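Local coordinates for protein O-succinylhomoserine sulfhydrylase (Mycobacterium tuberculosis, PDB 3NDN) that probably catalyses the pyridoxal-phosphate-dependent formation of L-homocysteine from O-succinyl-L-homoserine and hydrogen sulfide in methionine biosynthesis, at residues A[177-182]-A[301-306]; A[349-354]-A[406-411]. All blocks are in the same frame, centred on the assembly; numbering follows the deposited sequence.

Contact 1: residues A[177-182]-A[301-306]; sequences NPMQSL and VRWVRY
The loop that leaves strand 169-173 of the seven-stranded sheet here meets strand 301-305, an edge strand of the C-terminal sheet, so this is an inter-domain seam of the fold-type I PLP enzyme. M179 carries the apolar half. Bent at chi2 and chi3 (-57° and -67°), its chain curls so that the methyl end reaches the six-membered ring of W303, with CE 3.7 Å from CH2; the two side chains cross at about a right angle. The other half is polar, with one bridging water. R305 CG lies 3.8 Å from M179 O, and the water links the two residues: it donates to M179 O at 2.9 Å and accepts from R305 NE at 2.8 Å, lying in the guanidinium plane. Q180 points its side chain toward the strand. Its NE2 stands 3.4 Å from R305 O at too poor an angle to bond and is taken instead by T330 and V328, while the buried OE1 has no polar partner in the model. Strand 328-333 pairs with 301-305 through R302, W303 and R305, P178 O bonds to T330 of that strand, and helix 277-296 packs against V304 and Y306.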
loop_
_atom_site.group_PDB
_atom_site.type_symbol
_atom_site.label_atom_id
_atom_site.label_comp_id
_atom_site.label_asym_id
_atom_site.label_seq_id
_atom_site.Cartn_x
_atom_site.Cartn_y
_atom_site.Cartn_z
ATOM N N ASN A 177 33.792 -3.634 1.772
ATOM C CA ASN A 177 33.033 -4.657 2.482
ATOM C C ASN A 177 33.448 -6.039 1.980
ATOM O O ASN A 177 33.323 -6.319 0.791
ATOM C CB ASN A 177 31.534 -4.398 2.280
ATOM C CG ASN A 177 30.664 -5.585 2.658
ATOM O OD1 ASN A 177 30.882 -6.248 3.674
ATOM N ND2 ASN A 177 29.654 -5.850 1.834
ATOM N N PRO A 178 33.900 -6.932 2.885
ATOM C CA PRO A 178 33.840 -6.878 4.346
ATOM C C PRO A 178 35.095 -6.442 5.100
ATOM O O PRO A 178 35.021 -6.277 6.315
ATOM C CB PRO A 178 33.542 -8.334 4.709
ATOM C CG PRO A 178 34.317 -9.109 3.658
ATOM C CD PRO A 178 34.315 -8.266 2.409
ATOM N N MET A 179 36.224 -6.252 4.415
ATOM C CA MET A 179 37.496 -5.997 5.121
ATOM C C MET A 179 37.657 -4.555 5.626
ATOM O O MET A 179 38.561 -4.271 6.416
ATOM C CB MET A 179 38.711 -6.420 4.283
ATOM C CG MET A 179 38.738 -7.903 3.887
ATOM S SD MET A 179 38.685 -9.115 5.249
ATOM C CE MET A 179 40.256 -8.852 6.052
ATOM N N GLN A 180 36.790 -3.653 5.158
ATOM C CA GLN A 180 36.756 -2.252 5.631
ATOM C C GLN A 180 38.070 -1.460 5.386
ATOM O O GLN A 180 38.518 -0.679 6.239
ATOM C CB GLN A 180 36.230 -2.153 7.088
ATOM C CG GLN A 180 35.015 -3.081 7.388
ATOM C CD GLN A 180 34.149 -2.679 8.600
ATOM O OE1 GLN A 180 34.126 -1.524 9.015
ATOM N NE2 GLN A 180 33.401 -3.644 9.139
ATOM N N SER A 181 38.662 -1.688 4.210
ATOM C CA SER A 181 39.797 -0.916 3.694
ATOM C C SER A 181 39.293 0.436 3.189
ATOM O O SER A 181 38.170 0.519 2.660
ATOM C CB SER A 181 40.457 -1.712 2.555
ATOM O OG SER A 181 41.465 -0.972 1.882
ATOM N N LEU A 182 40.102 1.493 3.338
ATOM C CA LEU A 182 39.694 2.849 2.915
ATOM C C LEU A 182 40.380 3.381 1.642
ATOM O O LEU A 182 41.484 2.955 1.290
ATOM C CB LEU A 182 39.893 3.869 4.063
ATOM C CG LEU A 182 39.409 3.571 5.493
ATOM C CD1 LEU A 182 39.448 4.827 6.350
ATOM C CD2 LEU A 182 38.017 2.982 5.539
ATOM N N VAL A 301 38.681 -14.067 19.996
ATOM C CA VAL A 301 38.793 -13.207 18.819
ATOM C C VAL A 301 40.256 -12.860 18.467
ATOM O O VAL A 301 40.971 -12.311 19.299
ATOM C CB VAL A 301 37.939 -11.913 19.028
ATOM C CG1 VAL A 301 38.059 -10.954 17.853
ATOM C CG2 VAL A 301 36.460 -12.279 19.279
ATOM N N ARG A 302 40.681 -13.172 17.238
ATOM C CA ARG A 302 42.035 -12.813 16.740
ATOM C C ARG A 302 42.229 -11.318 16.403
ATOM O O ARG A 302 43.206 -10.709 16.842
ATOM C CB ARG A 302 42.443 -13.689 15.534
ATOM C CG ARG A 302 43.888 -13.420 15.021
ATOM C CD ARG A 302 44.264 -14.291 13.810
ATOM N NE ARG A 302 44.331 -15.710 14.160
ATOM C CZ ARG A 302 44.105 -16.719 13.315
ATOM N NH1 ARG A 302 43.783 -16.493 12.044
ATOM N NH2 ARG A 302 44.189 -17.970 13.748
ATOM N N TRP A 303 41.325 -10.751 15.589
ATOM C CA TRP A 303 41.379 -9.336 15.192
ATOM C C TRP A 303 39.980 -8.785 14.873
ATOM O O TRP A 303 39.065 -9.549 14.554
ATOM C CB TRP A 303 42.325 -9.083 13.994
ATOM C CG TRP A 303 42.053 -9.863 12.685
ATOM C CD1 TRP A 303 42.794 -10.907 12.190
ATOM C CD2 TRP A 303 41.010 -9.623 11.705
ATOM N NE1 TRP A 303 42.275 -11.339 10.989
ATOM C CE2 TRP A 303 41.185 -10.571 10.667
ATOM C CE3 TRP A 303 39.952 -8.703 11.607
ATOM C CZ2 TRP A 303 40.335 -10.635 9.550
ATOM C CZ3 TRP A 303 39.091 -8.772 10.496
ATOM C CH2 TRP A 303 39.296 -9.735 9.482
ATOM N N VAL A 304 39.830 -7.466 14.992
ATOM C CA VAL A 304 38.596 -6.767 14.606
ATOM C C VAL A 304 38.899 -5.701 13.544
ATOM O O VAL A 304 39.966 -5.077 13.561
ATOM C CB VAL A 304 37.903 -6.105 15.843
ATOM C CG1 VAL A 304 36.597 -5.374 15.440
ATOM C CG2 VAL A 304 37.603 -7.136 16.920
ATOM N N ARG A 305 37.970 -5.494 12.611
ATOM C CA ARG A 305 38.068 -4.360 11.695
ATOM C C ARG A 305 36.830 -3.464 11.832
ATOM O O ARG A 305 35.701 -3.914 11.612
ATOM C CB ARG A 305 38.285 -4.821 10.240
ATOM C CG ARG A 305 39.706 -5.281 9.886
ATOM C CD ARG A 305 40.704 -4.115 9.830
ATOM N NE ARG A 305 42.026 -4.559 9.382
ATOM C CZ ARG A 305 43.006 -4.982 10.189
ATOM N NH1 ARG A 305 42.846 -5.011 11.513
ATOM N NH2 ARG A 305 44.161 -5.365 9.669
ATOM N N TYR A 306 37.066 -2.222 12.268
ATOM C CA TYR A 306 36.055 -1.176 12.439
ATOM C C TYR A 306 36.821 0.150 12.376
ATOM O O TYR A 306 37.814 0.313 13.087
ATOM C CB TYR A 306 35.310 -1.319 13.785
ATOM C CG TYR A 306 34.153 -0.330 13.991
ATOM C CD1 TYR A 306 32.969 -0.436 13.241
ATOM C CD2 TYR A 306 34.243 0.714 14.937
ATOM C CE1 TYR A 306 31.909 0.468 13.421
ATOM C CE2 TYR A 306 33.181 1.616 15.132
ATOM C CZ TYR A 306 32.026 1.490 14.367
ATOM O OH TYR A 306 31.003 2.401 14.539
HETATM O O HOH W 1 41.412 -4.012 6.693
#

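Contact 2: residues A[349-354]-A[406-411]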
loop_
_atom_site.group_PDB
_atom_site.type_symbol
_atom_site.label_atom_id
_atom_site.label_comp_id
_atom_site.label_asym_id
_atom_site.label_seq_id
_atom_site.Cartn_x
_atom_site.Cartn_y
_atom_site.Cartn_z
ATOM N N ASP A 349 25.438 -20.728 14.252
ATOM C CA ASP A 349 24.343 -21.633 14.608
ATOM C C ASP A 349 23.904 -21.534 16.083
ATOM O O ASP A 349 22.830 -22.021 16.440
ATOM C CB ASP A 349 24.691 -23.085 14.230
ATOM C CG ASP A 349 24.709 -23.325 12.717
ATOM O OD1 ASP A 349 24.155 -22.515 11.925
ATOM O OD2 ASP A 349 25.264 -24.367 12.311
ATOM N N LYS A 350 24.712 -20.884 16.924
ATOM C CA LYS A 350 24.375 -20.688 18.347
ATOM C C LYS A 350 23.648 -19.376 18.675
ATOM O O LYS A 350 23.075 -19.239 19.762
ATOM C CB LYS A 350 25.631 -20.822 19.227
ATOM C CG LYS A 350 26.095 -22.240 19.455
ATOM C CD LYS A 350 27.453 -22.295 20.193
ATOM C CE LYS A 350 27.377 -21.760 21.624
ATOM N NZ LYS A 350 26.635 -22.649 22.570
ATOM N N MET A 351 23.664 -18.419 17.745
ATOM C CA MET A 351 22.885 -17.166 17.883
ATOM C C MET A 351 21.400 -17.467 18.119
ATOM O O MET A 351 20.825 -18.321 17.424
ATOM C CB MET A 351 23.014 -16.295 16.628
ATOM C CG MET A 351 24.434 -15.950 16.193
ATOM S SD MET A 351 25.110 -14.553 17.091
ATOM C CE MET A 351 26.682 -14.307 16.259
ATOM N N ARG A 352 20.788 -16.775 19.087
ATOM C CA ARG A 352 19.350 -16.931 19.384
ATOM C C ARG A 352 18.530 -15.622 19.285
ATOM O O ARG A 352 17.298 -15.649 19.431
ATOM C CB ARG A 352 19.144 -17.601 20.754
ATOM C CG ARG A 352 19.622 -19.076 20.845
ATOM C CD ARG A 352 18.695 -20.035 20.048
ATOM N NE ARG A 352 19.175 -21.425 20.027
ATOM C CZ ARG A 352 20.047 -21.925 19.146
ATOM N NH1 ARG A 352 20.578 -21.164 18.193
ATOM N NH2 ARG A 352 20.401 -23.199 19.221
ATOM N N LEU A 353 19.209 -14.494 19.060
ATOM C CA LEU A 353 18.547 -13.188 18.848
ATOM C C LEU A 353 18.828 -12.610 17.455
ATOM O O LEU A 353 17.898 -12.182 16.751
ATOM C CB LEU A 353 18.928 -12.172 19.954
ATOM C CG LEU A 353 18.251 -10.787 19.955
ATOM C CD1 LEU A 353 16.761 -10.866 20.332
ATOM C CD2 LEU A 353 18.957 -9.789 20.880
ATOM N N ILE A 354 20.107 -12.578 17.086
ATOM C CA ILE A 354 20.572 -12.108 15.771
ATOM C C ILE A 354 20.220 -13.171 14.703
ATOM O O ILE A 354 20.440 -14.356 14.937
ATOM C CB ILE A 354 22.112 -11.813 15.825
ATOM C CG1 ILE A 354 22.423 -10.670 16.811
ATOM C CG2 ILE A 354 22.706 -11.502 14.437
ATOM C CD1 ILE A 354 23.894 -10.594 17.271
ATOM N N ILE A 406 25.163 -7.997 22.951
ATOM C CA ILE A 406 26.431 -8.474 23.542
ATOM C C ILE A 406 26.276 -9.829 24.238
ATOM O O ILE A 406 27.111 -10.718 24.053
ATOM C CB ILE A 406 27.090 -7.400 24.460
ATOM C CG1 ILE A 406 27.691 -6.291 23.586
ATOM C CG2 ILE A 406 28.199 -8.028 25.337
ATOM C CD1 ILE A 406 28.026 -4.990 24.308
ATOM N N ALA A 407 25.212 -9.985 25.026
ATOM C CA ALA A 407 24.854 -11.266 25.621
ATOM C C ALA A 407 24.716 -12.401 24.585
ATOM O O ALA A 407 25.211 -13.491 24.822
ATOM C CB ALA A 407 23.562 -11.147 26.462
ATOM N N ASP A 408 24.025 -12.149 23.464
ATOM C CA ASP A 408 23.838 -13.153 22.398
ATOM C C ASP A 408 25.162 -13.528 21.725
ATOM O O ASP A 408 25.403 -14.698 21.427
ATOM C CB ASP A 408 22.817 -12.644 21.339
ATOM C CG ASP A 408 22.272 -13.767 20.423
ATOM O OD1 ASP A 408 22.050 -14.906 20.901
ATOM O OD2 ASP A 408 22.016 -13.497 19.220
ATOM N N ILE A 409 26.014 -12.535 21.483
ATOM C CA ILE A 409 27.332 -12.773 20.883
ATOM C C ILE A 409 28.246 -13.568 21.854
ATOM O O ILE A 409 28.891 -14.530 21.449
ATOM C CB ILE A 409 27.998 -11.444 20.437
ATOM C CG1 ILE A 409 27.163 -10.759 19.337
ATOM C CG2 ILE A 409 29.437 -11.665 19.940
ATOM C CD1 ILE A 409 27.597 -9.289 19.065
ATOM N N ASP A 410 28.260 -13.180 23.127
ATOM C CA ASP A 410 29.099 -13.863 24.140
ATOM C C ASP A 410 28.716 -15.338 24.341
ATOM O O ASP A 410 29.595 -16.200 24.499
ATOM C CB ASP A 410 29.063 -13.104 25.477
ATOM C CG ASP A 410 30.218 -13.500 26.428
ATOM O OD1 ASP A 410 31.397 -13.465 26.025
ATOM O OD2 ASP A 410 29.935 -13.829 27.592
ATOM N N ARG A 411 27.417 -15.631 24.337
ATOM C CA ARG A 411 26.948 -17.012 24.432
ATOM C C ARG A 411 27.360 -17.810 23.190
ATOM O O ARG A 411 27.805 -18.955 23.304
ATOM C CB ARG A 411 25.432 -17.079 24.673
ATOM C CG ARG A 411 25.011 -16.548 26.046
ATOM C CD ARG A 411 23.625 -17.033 26.467
ATOM N NE ARG A 411 22.563 -16.153 25.977
ATOM C CZ ARG A 411 22.056 -15.120 26.654
ATOM N NH1 ARG A 411 22.508 -14.820 27.871
ATOM N NH2 ARG A 411 21.090 -14.384 26.109
HETATM O O HOH W 2 23.606 -17.198 21.838
#
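As helix 340-350 gives out, the backbone bends past one side of helix 402-413, bringing the CA of M351 to 6.1 Å from that of D408, and three successive amides, those of R352, L353 and I354, converge on a single carboxylate. D408 projects into this bend with CG anti to its backbone N (chi1 -164°). OD1 takes R352 N on its syn lone pair at 2.9 Å, nearly straight at 169°. OD2 accepts twice, from L353 N and from I354 N, each 3.0 Å away and both above the carboxylate plane; the I354 bond is the straighter at 174°. A helix side chain thus ties down the turn between helix 340-350 and strand 355-356 of the C-terminal domain. With both oxygens gripped by amides, the buried group is probably kept ionised. A water sits within hydrogen-bonding distance of D408 OD1 and K350 O. Around the acid, L353 CB lies 3.4 Å from OD2. Deeper in, I354 CD1 meets I409 CG1 at 3.9 Å, and I409 packs onward against I291 of helix 277-296. R352 folds back, its NH1 donating to both D349 O and M351 O. At the exposed margin, K350 CE rests 3.3 Å from R411 O.

In the fold
After three N-terminal helices the chain lays down four of the seven strands of the large-domain sheet before loop 177-182; strands 198-202, 220-224 and 238-242 follow it, and then helices 244-258, 264-273 and 277-296. Strand 301-305 then closes contact 1 across 118 intervening residues, tying the large domain to the five-stranded sheet. Contact 2 opens and closes afterwards, so the two loops follow in series, neither nested nor crossed. Its loop is shorter, holding three of the five strands of the C-terminal sheet, and it fastens the end of helix 340-350 to the last helix, 402-413. The contact centres are 20 Å apart, and helix 277-296 packs against residues of both.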